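Local atomic coordinates of alpha-1,2-mannosyltransferase (Ktr4), putative (Neosartorya fumigata, PDB entry 7BOP), a protein that belongs to the fungal glycolipid 2-alpha-mannosyltransferase family, has a GT-A-type fold, and is seen here with guanosine-5'-diphosphate and manganese bound. Residues R66-L80 and Y100-F114. Residues are numbered along the deposited sequence; the frame is centred on the assembly and turned at random.
With GDP (guanosine-5'-diphosphate), chain H.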
loop_
_atom_site.group_PDB
_atom_site.type_symbol
_atom_site.label_atom_id
_atom_site.label_comp_id
_atom_site.label_asym_id
_atom_site.label_seq_id
_atom_site.Cartn_x
_atom_site.Cartn_y
_atom_site.Cartn_z
ATOM N N ARG A 66 7.101 -12.268 -18.921
ATOM C CA ARG A 66 6.534 -12.000 -17.601
ATOM C C ARG A 66 7.212 -12.818 -16.517
ATOM O O ARG A 66 7.445 -14.018 -16.680
ATOM C CB ARG A 66 5.031 -12.276 -17.583
ATOM C CG ARG A 66 4.224 -11.274 -18.384
ATOM C CD ARG A 66 2.742 -11.544 -18.235
ATOM N NE ARG A 66 2.307 -12.682 -19.049
ATOM C CZ ARG A 66 2.066 -12.643 -20.362
ATOM N NH1 ARG A 66 2.227 -11.522 -21.068
ATOM N NH2 ARG A 66 1.669 -13.751 -20.987
ATOM N N THR A 67 7.529 -12.167 -15.402
ATOM C CA THR A 67 7.988 -12.886 -14.221
ATOM C C THR A 67 6.764 -13.365 -13.436
ATOM O O THR A 67 5.636 -13.182 -13.889
ATOM C CB THR A 67 8.981 -12.046 -13.389
ATOM O OG1 THR A 67 9.603 -12.896 -12.416
ATOM C CG2 THR A 67 8.283 -10.855 -12.690
ATOM N N ASN A 68 6.976 -14.008 -12.290
ATOM C CA ASN A 68 5.870 -14.568 -11.500
ATOM C C ASN A 68 5.243 -13.503 -10.579
ATOM O O ASN A 68 5.516 -13.431 -9.370
ATOM C CB ASN A 68 6.265 -15.839 -10.741
ATOM C CG ASN A 68 7.455 -15.655 -9.828
ATOM O OD1 ASN A 68 8.332 -14.831 -10.082
ATOM N ND2 ASN A 68 7.504 -16.445 -8.757
ATOM N N ALA A 69 4.385 -12.698 -11.190
ATOM C CA ALA A 69 3.756 -11.558 -10.531
ATOM C C ALA A 69 2.314 -11.422 -10.991
ATOM O O ALA A 69 1.946 -11.924 -12.060
ATOM C CB ALA A 69 4.544 -10.288 -10.824
ATOM N N ALA A 70 1.495 -10.767 -10.172
ATOM C CA ALA A 70 0.099 -10.550 -10.485
ATOM C C ALA A 70 -0.375 -9.190 -9.988
ATOM O O ALA A 70 0.136 -8.661 -8.999
ATOM C CB ALA A 70 -0.751 -11.641 -9.864
ATOM N N LEU A 71 -1.355 -8.645 -10.695
ATOM C CA LEU A 71 -2.171 -7.550 -10.203
ATOM C C LEU A 71 -3.191 -8.196 -9.283
ATOM O O LEU A 71 -3.816 -9.193 -9.678
ATOM C CB LEU A 71 -2.880 -6.855 -11.369
ATOM C CG LEU A 71 -1.934 -6.266 -12.421
ATOM C CD1 LEU A 71 -2.667 -5.938 -13.709
ATOM C CD2 LEU A 71 -1.197 -5.048 -11.879
ATOM N N ILE A 72 -3.344 -7.673 -8.061
ATOM C CA ILE A 72 -4.283 -8.250 -7.089
ATOM C C ILE A 72 -5.209 -7.196 -6.525
ATOM O O ILE A 72 -4.855 -6.005 -6.450
ATOM C CB ILE A 72 -3.590 -9.031 -5.941
ATOM C CG1 ILE A 72 -2.826 -8.110 -4.975
ATOM C CG2 ILE A 72 -2.663 -10.112 -6.503
ATOM C CD1 ILE A 72 -2.272 -8.850 -3.774
ATOM N N SER A 73 -6.403 -7.625 -6.133
ATOM C CA SER A 73 -7.377 -6.698 -5.577
ATOM C C SER A 73 -8.350 -7.420 -4.660
ATOM O O SER A 73 -8.991 -8.386 -5.080
ATOM C CB SER A 73 -8.123 -5.963 -6.692
ATOM O OG SER A 73 -8.984 -4.958 -6.176
ATOM N N LEU A 74 -8.412 -6.975 -3.403
ATOM C CA LEU A 74 -9.489 -7.344 -2.488
ATOM C C LEU A 74 -10.632 -6.394 -2.769
ATOM O O LEU A 74 -10.479 -5.181 -2.639
ATOM C CB LEU A 74 -9.052 -7.219 -1.028
ATOM C CG LEU A 74 -10.086 -7.692 0.009
ATOM C CD1 LEU A 74 -10.198 -9.213 0.044
ATOM C CD2 LEU A 74 -9.734 -7.153 1.390
ATOM N N VAL A 75 -11.776 -6.934 -3.178
ATOM C CA VAL A 75 -12.864 -6.103 -3.681
ATOM C C VAL A 75 -14.211 -6.823 -3.534
ATOM O O VAL A 75 -14.273 -8.065 -3.524
ATOM C CB VAL A 75 -12.576 -5.658 -5.144
ATOM C CG1 VAL A 75 -12.432 -6.848 -6.096
ATOM C CG2 VAL A 75 -13.623 -4.689 -5.660
ATOM N N ARG A 76 -15.263 -6.024 -3.380
ATOM C CA ARG A 76 -16.638 -6.510 -3.255
ATOM C C ARG A 76 -17.354 -6.498 -4.610
ATOM O O ARG A 76 -17.011 -5.727 -5.507
ATOM C CB ARG A 76 -17.421 -5.644 -2.245
ATOM C CG ARG A 76 -16.977 -5.818 -0.801
ATOM C CD ARG A 76 -17.481 -4.720 0.133
ATOM N NE ARG A 76 -16.617 -3.535 0.070
ATOM C CZ ARG A 76 -16.306 -2.720 1.085
ATOM N NH1 ARG A 76 -16.758 -2.929 2.325
ATOM N NH2 ARG A 76 -15.495 -1.676 0.856
ATOM N N ASN A 77 -18.370 -7.349 -4.741
ATOM C CA ASN A 77 -19.240 -7.345 -5.920
ATOM C C ASN A 77 -19.885 -5.983 -6.164
ATOM O O ASN A 77 -19.984 -5.533 -7.296
ATOM C CB ASN A 77 -20.329 -8.416 -5.778
ATOM C CG ASN A 77 -19.773 -9.822 -5.899
ATOM O OD1 ASN A 77 -19.191 -10.174 -6.926
ATOM N ND2 ASN A 77 -19.954 -10.638 -4.860
ATOM N N GLU A 78 -20.253 -5.305 -5.087
ATOM C CA GLU A 78 -20.943 -4.012 -5.163
ATOM C C GLU A 78 -20.036 -2.860 -5.648
ATOM O O GLU A 78 -20.538 -1.796 -6.029
ATOM C CB GLU A 78 -21.550 -3.664 -3.797
ATOM C CG GLU A 78 -22.687 -4.592 -3.354
ATOM C CD GLU A 78 -22.253 -6.000 -2.906
ATOM O OE1 GLU A 78 -21.043 -6.248 -2.646
ATOM O OE2 GLU A 78 -23.144 -6.879 -2.825
ATOM N N GLU A 79 -18.713 -3.076 -5.638
ATOM C CA GLU A 79 -17.739 -2.085 -6.120
ATOM C C GLU A 79 -17.334 -2.299 -7.581
ATOM O O GLU A 79 -16.398 -1.661 -8.065
ATOM C CB GLU A 79 -16.495 -2.097 -5.213
ATOM C CG GLU A 79 -16.811 -1.744 -3.767
ATOM C CD GLU A 79 -15.646 -1.964 -2.819
ATOM O OE1 GLU A 79 -15.019 -3.048 -2.839
ATOM O OE2 GLU A 79 -15.384 -1.057 -2.014
ATOM N N LEU A 80 -18.070 -3.150 -8.299
ATOM C CA LEU A 80 -17.727 -3.522 -9.661
ATOM C C LEU A 80 -17.519 -2.333 -10.591
ATOM O O LEU A 80 -16.499 -2.263 -11.278
ATOM C CB LEU A 80 -18.800 -4.464 -10.240
ATOM C CG LEU A 80 -18.627 -4.940 -11.680
ATOM C CD1 LEU A 80 -17.267 -5.582 -11.900
ATOM C CD2 LEU A 80 -19.749 -5.911 -12.024
ATOM N N TYR A 100 0.021 -8.779 -17.526
ATOM C CA TYR A 100 0.092 -9.554 -16.300
ATOM C C TYR A 100 -1.333 -9.931 -15.853
ATOM O O TYR A 100 -2.290 -9.192 -16.119
ATOM C CB TYR A 100 0.854 -8.779 -15.207
ATOM C CG TYR A 100 2.343 -8.912 -15.311
ATOM C CD1 TYR A 100 3.001 -9.966 -14.681
ATOM C CD2 TYR A 100 3.107 -8.004 -16.049
ATOM C CE1 TYR A 100 4.372 -10.107 -14.770
ATOM C CE2 TYR A 100 4.482 -8.143 -16.148
ATOM C CZ TYR A 100 5.109 -9.193 -15.499
ATOM O OH TYR A 100 6.461 -9.337 -15.574
ATOM N N PRO A 101 -1.486 -11.088 -15.196
ATOM C CA PRO A 101 -2.824 -11.517 -14.776
ATOM C C PRO A 101 -3.395 -10.696 -13.616
ATOM O O PRO A 101 -2.631 -10.122 -12.823
ATOM C CB PRO A 101 -2.598 -12.950 -14.318
ATOM C CG PRO A 101 -1.192 -12.966 -13.838
ATOM C CD PRO A 101 -0.438 -12.000 -14.699
ATOM N N TRP A 102 -4.730 -10.645 -13.553
ATOM C CA TRP A 102 -5.467 -10.074 -12.429
ATOM C C TRP A 102 -5.989 -11.198 -11.544
ATOM O O TRP A 102 -6.606 -12.158 -12.046
ATOM C CB TRP A 102 -6.664 -9.258 -12.898
ATOM C CG TRP A 102 -6.375 -7.987 -13.596
ATOM C CD1 TRP A 102 -6.063 -7.828 -14.919
ATOM C CD2 TRP A 102 -6.425 -6.671 -13.032
ATOM N NE1 TRP A 102 -5.907 -6.498 -15.206
ATOM C CE2 TRP A 102 -6.122 -5.764 -14.067
ATOM C CE3 TRP A 102 -6.684 -6.173 -11.750
ATOM C CZ2 TRP A 102 -6.071 -4.378 -13.861
ATOM C CZ3 TRP A 102 -6.639 -4.797 -11.543
ATOM C CH2 TRP A 102 -6.332 -3.916 -12.592
ATOM N N ILE A 103 -5.750 -11.087 -10.234
ATOM C CA ILE A 103 -6.309 -12.006 -9.251
ATOM C C ILE A 103 -7.161 -11.202 -8.268
ATOM O O ILE A 103 -6.646 -10.354 -7.514
ATOM C CB ILE A 103 -5.217 -12.812 -8.520
ATOM C CG1 ILE A 103 -4.254 -13.449 -9.527
ATOM C CG2 ILE A 103 -5.838 -13.903 -7.663
ATOM C CD1 ILE A 103 -3.101 -14.203 -8.918
ATOM N N PHE A 104 -8.469 -11.469 -8.291
ATOM C CA PHE A 104 -9.431 -10.809 -7.420
ATOM C C PHE A 104 -9.737 -11.672 -6.203
ATOM O O PHE A 104 -9.864 -12.901 -6.317
ATOM C CB PHE A 104 -10.705 -10.495 -8.199
ATOM C CG PHE A 104 -10.461 -9.645 -9.410
ATOM C CD1 PHE A 104 -10.200 -8.289 -9.274
ATOM C CD2 PHE A 104 -10.468 -10.199 -10.689
ATOM C CE1 PHE A 104 -9.953 -7.497 -10.380
ATOM C CE2 PHE A 104 -10.230 -9.408 -11.804
ATOM C CZ PHE A 104 -9.978 -8.051 -11.653
ATOM N N PHE A 105 -9.825 -11.024 -5.040
ATOM C CA PHE A 105 -10.106 -11.683 -3.763
ATOM C C PHE A 105 -11.343 -11.096 -3.123
ATOM O O PHE A 105 -11.600 -9.897 -3.224
ATOM C CB PHE A 105 -8.929 -11.522 -2.809
ATOM C CG PHE A 105 -7.683 -12.219 -3.272
ATOM C CD1 PHE A 105 -7.454 -13.550 -2.934
ATOM C CD2 PHE A 105 -6.744 -11.554 -4.045
ATOM C CE1 PHE A 105 -6.303 -14.193 -3.353
ATOM C CE2 PHE A 105 -5.593 -12.200 -4.474
ATOM C CZ PHE A 105 -5.366 -13.518 -4.121
ATOM N N ASN A 106 -12.103 -11.948 -2.440
ATOM C CA ASN A 106 -13.322 -11.530 -1.767
ATOM C C ASN A 106 -13.654 -12.571 -0.696
ATOM O O ASN A 106 -13.421 -13.764 -0.890
ATOM C CB ASN A 106 -14.445 -11.361 -2.809
ATOM C CG ASN A 106 -15.714 -10.736 -2.246
ATOM O OD1 ASN A 106 -15.821 -10.460 -1.052
ATOM N ND2 ASN A 106 -16.691 -10.516 -3.118
ATOM N N ASP A 107 -14.113 -12.111 0.463
ATOM C CA ASP A 107 -14.572 -13.012 1.527
ATOM C C ASP A 107 -15.834 -13.791 1.099
ATOM O O ASP A 107 -16.054 -14.904 1.555
ATOM C CB ASP A 107 -14.819 -12.254 2.840
ATOM C CG ASP A 107 -15.839 -11.141 2.699
ATOM O OD1 ASP A 107 -15.645 -10.254 1.845
ATOM O OD2 ASP A 107 -16.829 -11.143 3.451
ATOM N N LYS A 108 -16.634 -13.187 0.226
ATOM C CA LYS A 108 -17.801 -13.823 -0.384
ATOM C C LYS A 108 -17.528 -14.207 -1.842
ATOM O O LYS A 108 -16.558 -13.727 -2.434
ATOM C CB LYS A 108 -18.989 -12.869 -0.293
ATOM C CG LYS A 108 -19.358 -12.546 1.148
ATOM C CD LYS A 108 -20.266 -11.345 1.246
ATOM C CE LYS A 108 -20.462 -10.949 2.701
ATOM N NZ LYS A 108 -21.191 -9.654 2.785
ATOM N N PRO A 109 -18.372 -15.086 -2.426
ATOM C CA PRO A 109 -18.178 -15.466 -3.830
ATOM C C PRO A 109 -18.415 -14.315 -4.803
ATOM O O PRO A 109 -19.272 -13.483 -4.557
ATOM C CB PRO A 109 -19.242 -16.560 -4.051
ATOM C CG PRO A 109 -19.562 -17.068 -2.692
ATOM C CD PRO A 109 -19.462 -15.865 -1.803
ATOM N N PHE A 110 -17.666 -14.271 -5.902
ATOM C CA PHE A 110 -17.926 -13.279 -6.941
ATOM C C PHE A 110 -19.116 -13.698 -7.803
ATOM O O PHE A 110 -19.285 -14.879 -8.086
ATOM C CB PHE A 110 -16.698 -13.055 -7.834
ATOM C CG PHE A 110 -15.597 -12.258 -7.177
ATOM C CD1 PHE A 110 -15.789 -10.915 -6.845
ATOM C CD2 PHE A 110 -14.361 -12.839 -6.913
ATOM C CE1 PHE A 110 -14.771 -10.176 -6.255
ATOM C CE2 PHE A 110 -13.346 -12.107 -6.320
ATOM C CZ PHE A 110 -13.547 -10.777 -5.997
ATOM N N THR A 111 -19.904 -12.719 -8.242
ATOM C CA THR A 111 -21.028 -12.980 -9.142
ATOM C C THR A 111 -20.528 -13.288 -10.543
ATOM O O THR A 111 -19.378 -12.989 -10.886
ATOM C CB THR A 111 -22.006 -11.789 -9.231
ATOM O OG1 THR A 111 -21.349 -10.643 -9.789
ATOM C CG2 THR A 111 -22.577 -11.447 -7.857
ATOM N N GLU A 112 -21.396 -13.879 -11.358
ATOM C CA GLU A 112 -21.088 -14.090 -12.771
ATOM C C GLU A 112 -20.962 -12.768 -13.529
ATOM O O GLU A 112 -20.133 -12.660 -14.427
ATOM C CB GLU A 112 -22.128 -15.008 -13.438
ATOM C CG GLU A 112 -22.119 -16.433 -12.897
ATOM C CD GLU A 112 -20.767 -17.119 -13.056
ATOM O OE1 GLU A 112 -20.184 -17.039 -14.157
ATOM O OE2 GLU A 112 -20.280 -17.727 -12.077
ATOM N N GLU A 113 -21.766 -11.770 -13.163
ATOM C CA GLU A 113 -21.647 -10.424 -13.739
ATOM C C GLU A 113 -20.247 -9.815 -13.465
ATOM O O GLU A 113 -19.639 -9.226 -14.357
ATOM C CB GLU A 113 -22.741 -9.504 -13.182
ATOM C CG GLU A 113 -22.879 -8.146 -13.879
ATOM C CD GLU A 113 -23.656 -7.108 -13.060
ATOM O OE1 GLU A 113 -23.699 -5.932 -13.478
ATOM O OE2 GLU A 113 -24.225 -7.444 -11.994
ATOM N N PHE A 114 -19.758 -9.965 -12.235
ATOM C CA PHE A 114 -18.416 -9.491 -11.856
ATOM C C PHE A 114 -17.343 -10.134 -12.742
ATOM O O PHE A 114 -16.478 -9.443 -13.282
ATOM C CB PHE A 114 -18.130 -9.792 -10.375
ATOM C CG PHE A 114 -16.802 -9.258 -9.887
ATOM C CD1 PHE A 114 -15.619 -9.969 -10.102
ATOM C CD2 PHE A 114 -16.735 -8.045 -9.200
ATOM C CE1 PHE A 114 -14.398 -9.478 -9.651
ATOM C CE2 PHE A 114 -15.518 -7.550 -8.754
ATOM C CZ PHE A 114 -14.354 -8.265 -8.977
HETATM P PB GDP H . -10.279 2.849 2.365
HETATM O O1B GDP H . -11.394 3.852 2.449
HETATM O O2B GDP H . -9.547 2.829 1.012
HETATM O O3B GDP H . -9.342 2.805 3.556
HETATM O O3A GDP H . -11.114 1.458 2.478
HETATM P PA GDP H . -11.836 0.678 1.252
HETATM O O1A GDP H . -13.317 0.565 1.522
HETATM O O2A GDP H . -11.305 1.261 -0.077
HETATM O "O5'" GDP H . -11.208 -0.772 1.553
HETATM C "C5'" GDP H . -9.848 -1.071 1.235
HETATM C "C4'" GDP H . -9.786 -2.202 0.212
HETATM O "O4'" GDP H . -10.353 -3.384 0.785
HETATM C "C3'" GDP H . -10.596 -1.954 -1.052
HETATM O "O3'" GDP H . -9.933 -2.639 -2.128
HETATM C "C2'" GDP H . -11.963 -2.548 -0.754
HETATM O "O2'" GDP H . -12.631 -2.984 -1.938
HETATM C "C1'" GDP H . -11.596 -3.713 0.160
HETATM N N9 GDP H . -12.542 -4.082 1.241
HETATM C C8 GDP H . -12.836 -3.414 2.392
HETATM N N7 GDP H . -13.710 -4.129 3.140
HETATM C C5 GDP H . -13.976 -5.273 2.478
HETATM C C6 GDP H . -14.810 -6.475 2.692
HETATM O O6 GDP H . -15.494 -6.558 3.725
HETATM N N1 GDP H . -14.801 -7.452 1.760
HETATM C C2 GDP H . -14.044 -7.366 0.636
HETATM N N2 GDP H . -14.064 -8.363 -0.284
HETATM N N3 GDP H . -13.267 -6.285 0.374
HETATM C C4 GDP H . -13.194 -5.243 1.240
HETATM O O HOH W 1 -19.088 -8.928 -2.206
#
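With chi1 at -71° and chi2 at -59°, Asn-77 swings its amide across to the loop Pro-109 to Thr-111, where both ends of the group are used. ND2 donates to Pro-109 O at 2.9 Å with the acceptor in the amide plane, whereas Thr-111 N reaches Asn-77 OD1 from above the carbonyl plane; the two bonds fix the amide's rotation. The same OD1 lies at the edge of the Phe-110 ring. Asn-106 CB lies over one face of that ring and Phe-114 CE1 over the opposite one, both toward the rim, and Val-75 CG1 packs 3.7 Å from Phe-114 CZ. Thr-111 caps the following helix through a bond from Phe-114 N to its OG1.

Before the loop, strands 69-74 and 102-106 run parallel, their axes 27° apart, as the two strands of a beta-alpha-beta unit, with helix 80-98 as the crossover between them, in keeping with the nucleotide-binding half of a GT-A fold. Five backbone bonds, from Leu-71 N to Pro-101 O through Val-75 N to Phe-105 O, zip them together. Leu-71 CD1 sits 3.7 Å from the centroid of the Trp-102 five-membered ring, over its face, while Trp-102 NE1 is hydrogen-bonded to Glu-91. At the N-terminal ends of the strands, Arg-66 CG lies over a face of the Tyr-100 ring, and Thr-67 N donates to Tyr-100 OH at 3.0 Å; that hydroxyl is also hydrogen-bonded to Asp-206.

At the C-terminal ends of the strands, GDP bridges the segments. GDP N2 donates to Asn-106 OD1 at 2.8 Å. GDP N1 donates to Asp-107 OD1 at 2.9 Å. From the other segment, Leu-74 O and Glu-79 OE1 accept from the ribose hydroxyls O3' and O2', and N7 of the base lies over one face of the Arg-76 guanidinium, toward its rim, the guanidinium being salt-bridged to Glu-79.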